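Local coordinates for phenazine biosynthesis protein PhzF family (Enterococcus faecalis, PDB 1S7J) that probably acts as an isomerase of the PhzF family, which is related to diaminopimelate epimerase, although its substrate is not established, at residues 19-23 against 73-78. Numbering follows the deposited sequence.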
loop_
_atom_site.group_PDB
_atom_site.type_symbol
_atom_site.label_atom_id
_atom_site.label_comp_id
_atom_site.label_asym_id
_atom_site.label_seq_id
_atom_site.Cartn_x
_atom_site.Cartn_y
_atom_site.Cartn_z
ATOM N N ASN A 19 -1.713 -6.357 -4.453
ATOM C CA ASN A 19 -2.774 -5.988 -3.517
ATOM C C ASN A 19 -3.966 -5.507 -4.333
ATOM O O ASN A 19 -3.871 -4.527 -5.068
ATOM C CB ASN A 19 -2.271 -4.870 -2.582
ATOM C CG ASN A 19 -3.168 -4.676 -1.348
ATOM O OD1 ASN A 19 -4.324 -5.098 -1.324
ATOM N ND2 ASN A 19 -2.612 -4.034 -0.342
ATOM N N PRO A 20 -5.113 -6.193 -4.207
ATOM C CA PRO A 20 -6.357 -5.882 -4.920
ATOM C C PRO A 20 -7.188 -4.729 -4.417
ATOM O O PRO A 20 -7.346 -4.526 -3.210
ATOM C CB PRO A 20 -7.130 -7.180 -4.805
ATOM C CG PRO A 20 -6.778 -7.627 -3.430
ATOM C CD PRO A 20 -5.277 -7.416 -3.398
ATOM N N ALA A 21 -7.816 -4.027 -5.370
ATOM C CA ALA A 21 -8.693 -2.902 -5.079
ATOM C C ALA A 21 -9.685 -2.725 -6.217
ATOM O O ALA A 21 -9.398 -3.082 -7.361
ATOM C CB ALA A 21 -7.874 -1.614 -4.889
ATOM N N ALA A 22 -10.860 -2.211 -5.903
ATOM C CA ALA A 22 -11.885 -1.961 -6.902
ATOM C C ALA A 22 -11.908 -0.467 -7.132
ATOM O O ALA A 22 -11.853 0.289 -6.184
ATOM C CB ALA A 22 -13.226 -2.412 -6.395
ATOM N N VAL A 23 -11.967 -0.026 -8.390
ATOM C CA VAL A 23 -12.021 1.407 -8.656
ATOM C C VAL A 23 -13.209 1.780 -9.521
ATOM O O VAL A 23 -13.511 1.104 -10.501
ATOM C CB VAL A 23 -10.707 1.959 -9.239
ATOM C CG1 VAL A 23 -9.654 0.878 -9.333
ATOM C CG2 VAL A 23 -10.941 2.645 -10.568
ATOM N N HIS A 73 -2.097 1.585 -2.514
ATOM C CA HIS A 73 -2.340 0.653 -3.615
ATOM C C HIS A 73 -3.612 0.985 -4.385
ATOM O O HIS A 73 -3.685 0.763 -5.585
ATOM C CB HIS A 73 -2.369 -0.799 -3.113
ATOM C CG HIS A 73 -3.536 -1.116 -2.248
ATOM N ND1 HIS A 73 -4.548 -1.965 -2.646
ATOM C CD2 HIS A 73 -3.881 -0.674 -1.010
ATOM C CE1 HIS A 73 -5.465 -2.032 -1.691
ATOM N NE2 HIS A 73 -5.084 -1.256 -0.695
ATOM N N ALA A 74 -4.599 1.528 -3.684
ATOM C CA ALA A 74 -5.870 1.903 -4.288
ATOM C C ALA A 74 -5.743 3.172 -5.114
ATOM O O ALA A 74 -6.599 3.460 -5.964
ATOM C CB ALA A 74 -6.931 2.086 -3.211
ATOM N N THR A 75 -4.737 3.975 -4.807
ATOM C CA THR A 75 -4.502 5.195 -5.537
ATOM C C THR A 75 -3.804 4.802 -6.830
ATOM O O THR A 75 -4.137 5.298 -7.908
ATOM C CB THR A 75 -3.658 6.194 -4.703
ATOM O OG1 THR A 75 -4.469 6.730 -3.662
ATOM C CG2 THR A 75 -3.171 7.348 -5.555
ATOM N N LEU A 76 -2.859 3.883 -6.720
ATOM C CA LEU A 76 -2.129 3.391 -7.861
ATOM C C LEU A 76 -3.111 2.730 -8.810
ATOM O O LEU A 76 -3.026 2.889 -10.025
ATOM C CB LEU A 76 -1.070 2.382 -7.401
ATOM C CG LEU A 76 -0.101 1.772 -8.418
ATOM C CD1 LEU A 76 1.126 1.287 -7.704
ATOM C CD2 LEU A 76 -0.759 0.641 -9.210
ATOM N N ALA A 77 -4.053 1.976 -8.232
ATOM C CA ALA A 77 -5.069 1.278 -8.991
ATOM C C ALA A 77 -5.931 2.247 -9.753
ATOM O O ALA A 77 -6.167 2.062 -10.940
ATOM C CB ALA A 77 -5.925 0.412 -8.059
ATOM N N THR A 78 -6.417 3.280 -9.068
ATOM C CA THR A 78 -7.257 4.301 -9.695
ATOM C C THR A 78 -6.514 4.990 -10.813
ATOM O O THR A 78 -7.111 5.402 -11.803
ATOM C CB THR A 78 -7.685 5.341 -8.712
ATOM O OG1 THR A 78 -8.438 4.737 -7.670
ATOM C CG2 THR A 78 -8.547 6.385 -9.385
#
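N19 opens strand 19-25 with its carboxamide laid over one face of the H73 imidazole, CG above the ring and OD1 3.3 Å from H73 CE1. No hydrogen bond joins the two: N19 ND2 is held by D200, and H73 NE2 by E46, the predicted active-site residue. P20 turns its ring away from the helix but brings its carbonyl to the ring edge, P20 O to H73 CE1 3.5 Å. A21 points at the helix, its CB 4.2 Å from both A74 CB and A77 CB. Helix 72-85 here packs against the sheet of a PhzF, diaminopimelate epimerase-like domain, the local axes 8.0 Å apart and crossing at -54°, and the small alanines allow that close approach beside the probable catalytic pocket. A22 faces the other side of the sheet, toward L44. V23 returns to the helix, with CG1 4.0 Å from A77 CB and CB 3.9 Å from T78 OG1, a hydroxyl that donates back to A74 O at 2.8 Å.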